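Local coordinates for protein NDP-rhamnosyltransferase (Saccharopolyspora spinosa, PDB 3TSA) that belongs to the GT-B glycosyltransferase superfamily, as an erythromycin biosynthesis protein CIII-like member with two Rossmann-like halves, and is modelled as a two-chain assembly, at residues Val19-Trp23 with Gly46-Thr50; Gln198-Asn203 with Phe300-Arg304. All coordinates share one frame; numbering follows the deposited sequence.

Interaction 1 (Val19-Trp23 with Gly46-Thr50)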
ATOM      1  N   VAL A  19      -4.848   3.399   6.759  1.00 13.84           N
ATOM      2  CA  VAL A  19      -3.859   2.895   5.752  1.00 13.42           C
ATOM      3  C   VAL A  19      -2.789   3.946   5.334  1.00 13.00           C
ATOM      4  O   VAL A  19      -1.573   3.621   5.360  1.00 10.87           O
ATOM      5  CB  VAL A  19      -4.576   2.263   4.550  1.00 12.81           C
ATOM      6  CG1 VAL A  19      -3.705   2.307   3.298  1.00 13.12           C
ATOM      7  CG2 VAL A  19      -5.084   0.843   4.803  1.00 12.71           C
ATOM      8  N   PRO A  20      -3.192   5.195   5.052  1.00 13.76           N
ATOM      9  CA  PRO A  20      -2.230   6.213   4.676  1.00 14.13           C
ATOM     10  C   PRO A  20      -1.180   6.427   5.803  1.00 13.50           C
ATOM     11  O   PRO A  20       0.045   6.671   5.499  1.00 14.37           O
ATOM     12  CB  PRO A  20      -3.134   7.447   4.503  1.00 13.92           C
ATOM     13  CG  PRO A  20      -4.365   6.809   3.867  1.00 15.96           C
ATOM     14  CD  PRO A  20      -4.570   5.599   4.682  1.00 15.92           C
ATOM     15  N   LEU A  21      -1.635   6.398   7.074  1.00 13.27           N
ATOM     16  CA  LEU A  21      -0.682   6.524   8.185  1.00 13.22           C
ATOM     17  C   LEU A  21       0.297   5.317   8.215  1.00 15.21           C
ATOM     18  O   LEU A  21       1.505   5.477   8.491  1.00 13.06           O
ATOM     19  CB  LEU A  21      -1.426   6.642   9.538  1.00 14.58           C
ATOM     20  CG  LEU A  21      -0.541   6.907  10.752  1.00 17.66           C
ATOM     21  CD1 LEU A  21       0.383   8.158  10.636  1.00 20.96           C
ATOM     22  CD2 LEU A  21      -1.443   7.095  11.984  1.00 18.36           C
ATOM     23  N   CYS A  22      -0.226   4.120   7.971  1.00 15.60           N
ATOM     24  CA  CYS A  22       0.626   2.911   7.940  1.00 15.04           C
ATOM     25  C   CYS A  22       1.691   3.105   6.843  1.00 15.72           C
ATOM     26  O   CYS A  22       2.879   2.729   7.069  1.00 14.50           O
ATOM     27  CB  CYS A  22      -0.206   1.663   7.643  1.00 12.56           C
ATOM     28  SG  CYS A  22      -1.169   1.178   9.087  1.00 15.88           S
ATOM     29  N   TRP A  23       1.280   3.666   5.697  1.00 16.65           N
ATOM     30  CA  TRP A  23       2.172   3.821   4.548  1.00 17.02           C
ATOM     31  C   TRP A  23       3.154   4.924   4.898  1.00 15.19           C
ATOM     32  O   TRP A  23       4.302   4.791   4.548  1.00 14.63           O
ATOM     33  CB  TRP A  23       1.452   4.384   3.386  1.00 20.30           C
ATOM     34  CG  TRP A  23       0.678   3.463   2.607  1.00 22.02           C
ATOM     35  CD1 TRP A  23       0.812   2.059   2.548  1.00 20.43           C
ATOM     36  CD2 TRP A  23      -0.352   3.841   1.688  1.00 29.27           C
ATOM     37  NE1 TRP A  23      -0.134   1.592   1.653  1.00 26.18           N
ATOM     38  CE2 TRP A  23      -0.834   2.657   1.096  1.00 27.24           C
ATOM     39  CE3 TRP A  23      -0.911   5.102   1.278  1.00 24.71           C
ATOM     40  CZ2 TRP A  23      -1.874   2.696   0.096  1.00 24.80           C
ATOM     41  CZ3 TRP A  23      -1.966   5.111   0.411  1.00 24.67           C
ATOM     42  CH2 TRP A  23      -2.448   3.912  -0.171  1.00 22.48           C
ATOM     43  N   GLY A  46      -4.676  -6.001   0.682  1.00 16.21           N
ATOM     44  CA  GLY A  46      -5.013  -5.235  -0.522  1.00 18.40           C
ATOM     45  C   GLY A  46      -4.387  -3.851  -0.549  1.00 17.28           C
ATOM     46  O   GLY A  46      -4.320  -3.238  -1.592  1.00 18.61           O
ATOM     47  N   ALA A  47      -3.897  -3.406   0.622  1.00 15.45           N
ATOM     48  CA  ALA A  47      -3.177  -2.098   0.855  1.00 14.08           C
ATOM     49  C   ALA A  47      -1.617  -2.143   0.875  1.00 13.27           C
ATOM     50  O   ALA A  47      -0.889  -1.185   1.144  1.00 13.04           O
ATOM     51  CB  ALA A  47      -3.665  -1.446   2.147  1.00 13.60           C
ATOM     52  N   GLY A  48      -1.219  -3.387   0.571  1.00 13.23           N
ATOM     53  CA  GLY A  48       0.192  -3.729   0.473  1.00 14.42           C
ATOM     54  C   GLY A  48       0.804  -3.996   1.849  1.00 14.43           C
ATOM     55  O   GLY A  48       2.015  -3.946   2.049  1.00 16.87           O
ATOM     56  N   LEU A  49      -0.055  -4.183   2.838  1.00 13.24           N
ATOM     57  CA  LEU A  49       0.410  -4.329   4.199  1.00 14.16           C
ATOM     58  C   LEU A  49       0.607  -5.747   4.618  1.00 13.96           C
ATOM     59  O   LEU A  49       0.089  -6.693   3.979  1.00 18.08           O
ATOM     60  CB  LEU A  49      -0.516  -3.615   5.205  1.00 13.20           C
ATOM     61  CG  LEU A  49      -0.561  -2.125   4.866  1.00 15.77           C
ATOM     62  CD1 LEU A  49      -1.686  -1.443   5.637  1.00 16.28           C
ATOM     63  CD2 LEU A  49       0.767  -1.388   5.097  1.00 16.53           C
ATOM     64  N   THR A  50       1.373  -5.921   5.704  1.00 12.67           N
ATOM     65  CA  THR A  50       1.531  -7.279   6.245  1.00 12.80           C
ATOM     66  C   THR A  50       0.730  -7.478   7.547  1.00 13.17           C
ATOM     67  O   THR A  50       0.543  -6.527   8.318  1.00 15.62           O
ATOM     68  CB  THR A  50       3.032  -7.647   6.470  1.00 13.68           C
ATOM     69  OG1 THR A  50       3.596  -6.723   7.355  1.00 18.86           O
ATOM     70  CG2 THR A  50       3.763  -7.610   5.122  1.00 13.38           C
TER
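Trp23 leaves its helix with CG anti to the carbonyl carbon (chi1 -81°), a torsion that carries the indole toward the loop, and its second torsion turns the N-H edge to the Ala47 carbonyl. On the other side, Leu49, with CG likewise anti to its carbonyl carbon (chi1 -60°), brings its two methyls to Cys22. Trp23 NE1 donates to Ala47 O at 2.9 Å with an N-H...O angle of 170°. The oxygen lies almost in the indole plane, and the nitrogen in turn sits in the carbonyl plane. Ala47 lies where the chain leaves helix 38-46; Gly48, with positive phi, ends that helix in a Schellman motif. This is the Rossmann-like N-terminal half of a GT-B fold. Strands 3-7, 31-36 and 50-53 lie side by side in its parallel sheet, and the contact joins helix 19-27, of the first beta-alpha-beta crossover, to the turn that leads from helix 38-46 of the next into strand 50-53. Beside the hydrogen bond runs an apolar seam. Val19 CG2 packs on Ala47 CB at 3.8 Å, and its other methyl, CG1, stands 3.6 Å above the plane of the Trp23 ring, toward the rim, bracing the indole from its own helix. Leu49 CD1 approaches Cys22 CB to 4.0 Å and also reaches Val19 CG2 at 4.2 Å, so this one methyl touches two residues about one helical turn apart. Leu49 CD2 comes obliquely to the indole, 4.3 Å from Trp23 CD1. Cys22 and Leu49 both also rest on Ile34 of strand 31-36. The indole also stacks on Trp23 of the second subunit, while Thr50 pairs with a strand of that subunit in a parallel beta ladder.

Interaction 2 (Gln198-Asn203 with Phe300-Arg304)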
ATOM      1  N   GLN A 198      -4.564  14.825   8.810  1.00 11.57           N
ATOM      2  CA  GLN A 198      -5.334  15.080   7.575  1.00 12.27           C
ATOM      3  C   GLN A 198      -5.815  13.756   6.922  1.00 12.92           C
ATOM      4  O   GLN A 198      -5.028  12.801   6.698  1.00 13.16           O
ATOM      5  CB  GLN A 198      -4.438  15.846   6.543  1.00 13.93           C
ATOM      6  CG  GLN A 198      -5.241  16.334   5.417  1.00 15.30           C
ATOM      7  CD  GLN A 198      -4.504  17.225   4.485  1.00 20.31           C
ATOM      8  OE1 GLN A 198      -3.661  18.072   4.884  1.00 22.62           O
ATOM      9  NE2 GLN A 198      -4.879  17.136   3.246  1.00 20.51           N
ATOM     10  N   TYR A 199      -7.117  13.721   6.605  1.00 12.24           N
ATOM     11  CA  TYR A 199      -7.718  12.560   5.904  1.00 12.04           C
ATOM     12  C   TYR A 199      -7.079  12.519   4.509  1.00 13.29           C
ATOM     13  O   TYR A 199      -7.121  13.532   3.797  1.00 15.48           O
ATOM     14  CB  TYR A 199      -9.265  12.750   5.823  1.00 13.31           C
ATOM     15  CG  TYR A 199      -9.851  11.573   5.063  1.00 12.31           C
ATOM     16  CD1 TYR A 199      -9.866  10.273   5.650  1.00 15.82           C
ATOM     17  CD2 TYR A 199     -10.251  11.725   3.767  1.00 12.56           C
ATOM     18  CE1 TYR A 199     -10.293   9.160   4.925  1.00 13.17           C
ATOM     19  CE2 TYR A 199     -10.746  10.624   3.048  1.00 14.76           C
ATOM     20  CZ  TYR A 199     -10.737   9.360   3.615  1.00 14.16           C
ATOM     21  OH  TYR A 199     -11.179   8.278   2.809  1.00 18.70           O
ATOM     22  N   VAL A 200      -6.583  11.332   4.112  1.00 13.05           N
ATOM     23  CA  VAL A 200      -6.096  11.125   2.740  1.00 13.78           C
ATOM     24  C   VAL A 200      -7.034  10.091   2.180  1.00 15.83           C
ATOM     25  O   VAL A 200      -7.161   9.017   2.736  1.00 15.90           O
ATOM     26  CB  VAL A 200      -4.693  10.536   2.763  1.00 14.72           C
ATOM     27  CG1 VAL A 200      -4.280  10.143   1.324  1.00 18.75           C
ATOM     28  CG2 VAL A 200      -3.755  11.606   3.260  1.00 17.17           C
ATOM     29  N   PRO A 201      -7.677  10.408   1.060  1.00 17.32           N
ATOM     30  CA  PRO A 201      -8.629   9.419   0.584  1.00 19.25           C
ATOM     31  C   PRO A 201      -7.892   8.130   0.243  1.00 21.40           C
ATOM     32  O   PRO A 201      -6.849   8.132  -0.443  1.00 24.59           O
ATOM     33  CB  PRO A 201      -9.274  10.100  -0.647  1.00 19.25           C
ATOM     34  CG  PRO A 201      -9.218  11.554  -0.297  1.00 21.54           C
ATOM     35  CD  PRO A 201      -7.812  11.703   0.365  1.00 20.48           C
ATOM     36  N   TYR A 202      -8.339   7.050   0.828  1.00 20.64           N
ATOM     37  CA  TYR A 202      -7.919   5.732   0.422  1.00 20.19           C
ATOM     38  C   TYR A 202      -9.156   4.958   0.380  1.00 20.82           C
ATOM     39  O   TYR A 202      -9.785   4.715   1.413  1.00 21.87           O
ATOM     40  CB  TYR A 202      -6.971   5.055   1.434  1.00 17.96           C
ATOM     41  CG  TYR A 202      -6.669   3.641   1.021  1.00 17.85           C
ATOM     42  CD1 TYR A 202      -5.974   3.380  -0.183  1.00 18.45           C
ATOM     43  CD2 TYR A 202      -7.149   2.558   1.774  1.00 16.48           C
ATOM     44  CE1 TYR A 202      -5.746   2.038  -0.578  1.00 16.60           C
ATOM     45  CE2 TYR A 202      -6.941   1.171   1.392  1.00 16.48           C
ATOM     46  CZ  TYR A 202      -6.177   0.965   0.183  1.00 14.68           C
ATOM     47  OH  TYR A 202      -5.982  -0.346  -0.279  1.00 17.98           O
ATOM     48  N   ASN A 203      -9.499   4.544  -0.843  1.00 20.79           N
ATOM     49  CA  ASN A 203     -10.698   3.765  -1.064  1.00 21.87           C
ATOM     50  C   ASN A 203     -10.384   2.436  -1.771  1.00 21.76           C
ATOM     51  O   ASN A 203     -11.207   1.946  -2.577  1.00 22.74           O
ATOM     52  CB  ASN A 203     -11.654   4.552  -1.963  1.00 22.77           C
ATOM     53  CG  ASN A 203     -11.637   6.054  -1.715  1.00 25.40           C
ATOM     54  OD1 ASN A 203     -11.309   6.836  -2.623  1.00 25.28           O
ATOM     55  ND2 ASN A 203     -12.057   6.462  -0.528  1.00 20.52           N
ATOM     56  N   PHE A 300     -15.760  11.243   3.974  1.00 14.59           N
ATOM     57  CA  PHE A 300     -14.615  12.107   4.114  1.00 15.95           C
ATOM     58  C   PHE A 300     -13.943  12.318   2.749  1.00 14.23           C
ATOM     59  O   PHE A 300     -13.362  13.380   2.508  1.00 12.65           O
ATOM     60  CB  PHE A 300     -13.619  11.551   5.156  1.00 15.05           C
ATOM     61  CG  PHE A 300     -14.036  11.753   6.581  1.00 16.92           C
ATOM     62  CD1 PHE A 300     -15.316  12.201   6.963  1.00 21.38           C
ATOM     63  CD2 PHE A 300     -13.134  11.455   7.562  1.00 15.87           C
ATOM     64  CE1 PHE A 300     -15.647  12.372   8.379  1.00 17.65           C
ATOM     65  CE2 PHE A 300     -13.427  11.677   8.908  1.00 15.06           C
ATOM     66  CZ  PHE A 300     -14.710  12.088   9.309  1.00 15.71           C
ATOM     67  N   THR A 301     -14.042  11.336   1.839  1.00 14.65           N
ATOM     68  CA  THR A 301     -13.467  11.531   0.510  1.00 13.81           C
ATOM     69  C   THR A 301     -14.288  12.604  -0.188  1.00 13.98           C
ATOM     70  O   THR A 301     -13.722  13.515  -0.798  1.00 15.30           O
ATOM     71  CB  THR A 301     -13.464  10.239  -0.305  1.00 14.50           C
ATOM     72  OG1 THR A 301     -12.549   9.320   0.287  1.00 15.51           O
ATOM     73  CG2 THR A 301     -13.079  10.462  -1.743  1.00 14.10           C
ATOM     74  N   ALA A 302     -15.639  12.481  -0.125  1.00 13.62           N
ATOM     75  CA  ALA A 302     -16.495  13.494  -0.692  1.00 12.96           C
ATOM     76  C   ALA A 302     -16.152  14.880  -0.060  1.00 12.50           C
ATOM     77  O   ALA A 302     -15.978  15.864  -0.808  1.00 13.40           O
ATOM     78  CB  ALA A 302     -17.986  13.145  -0.538  1.00 13.54           C
ATOM     79  N   THR A 303     -16.050  14.929   1.266  1.00 11.65           N
ATOM     80  CA  THR A 303     -15.924  16.227   1.987  1.00 12.92           C
ATOM     81  C   THR A 303     -14.555  16.844   1.601  1.00 13.25           C
ATOM     82  O   THR A 303     -14.484  18.031   1.214  1.00 15.36           O
ATOM     83  CB  THR A 303     -16.046  15.991   3.476  1.00 11.64           C
ATOM     84  OG1 THR A 303     -17.391  15.616   3.687  1.00 14.02           O
ATOM     85  CG2 THR A 303     -15.826  17.310   4.246  1.00 14.42           C
ATOM     86  N   ARG A 304     -13.524  16.004   1.575  1.00 16.12           N
ATOM     87  CA  ARG A 304     -12.162  16.436   1.133  1.00 15.22           C
ATOM     88  C   ARG A 304     -12.159  17.118  -0.243  1.00 16.87           C
ATOM     89  O   ARG A 304     -11.451  18.123  -0.482  1.00 16.84           O
ATOM     90  CB  ARG A 304     -11.157  15.247   1.223  1.00 16.36           C
ATOM     91  CG  ARG A 304      -9.787  15.561   0.671  1.00 21.83           C
ATOM     92  CD  ARG A 304      -9.049  16.721   1.364  1.00 29.80           C
ATOM     93  NE  ARG A 304      -7.776  16.977   0.674  1.00 30.32           N
ATOM     94  CZ  ARG A 304      -7.630  17.781  -0.376  1.00 33.56           C
ATOM     95  NH1 ARG A 304      -8.675  18.454  -0.880  1.00 30.06           N
ATOM     96  NH2 ARG A 304      -6.415  17.910  -0.926  1.00 30.47           N
TER
HETATM   97  O   HOH W   1      -5.875  14.936   1.957  1.00 22.38           O
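Tyr199 lays one ring face against Phe300, whose CB stands 3.6 Å from the ring centroid in a CH-pi contact. The Phe300 ring presents its edge to the Tyr199 face, a T-shaped pair with planes 81° apart and centroids separated by 5.7 Å. Here the two halves of the GT-B fold meet: the extended loop after strand 195-196, on the way from one parallel sheet to the other, runs along helix 296-304 of the C-terminal half. Further along, Asn203 ND2 donates to Thr301 OG1 at 3.0 Å, nearly straight at 169° and close to the amide plane. The threonine oxygen also has a hydrogen bond with Gly297 O one helical turn back, which helps fix its rotation, while Thr301 OG1 lies at the edge of the Tyr199 ring, in its plane, 3.1 Å from Tyr199 OH. Asn203 is held from its other end, because OD1 accepts from Asn281 N. Pro201 CB packs on the same threonine, 3.5 Å from Thr301 OG1. At the end of the helix, Arg304 is bent at its second torsion (chi2 60°) and passes Pro201 at about a right angle, with its aliphatic part against the proline ring. A water bridges the two segments beyond it, donating to Tyr199 O at 2.6 Å and accepting from Arg304 NE at 3.1 Å.

How the interactions relate
Segment 198-203 connects the two interactions, whose centres are 15 Å apart. Its side chains alternate: Tyr199, Pro201 and Asn203 serve interaction 2, while Val200 and Tyr202 point away from helix 296-304, and their side chains touch helix 19-27. Tyr202 wedges in at interaction 1, with CD1 3.6 Å from Trp23 CH2 in an edge-to-face ring pair and OH 3.5 Å from Ala47 CA; Val200 O lies 3.7 Å from Pro20 CG. The loop thus lies between helix 19-27 of the N-terminal half and helix 296-304 of the C-terminal half. Tyr202 also touches Gly48 of the second subunit. The bound magnesium ion is about 13 Å from the Phe300 side chain, outside both contacts.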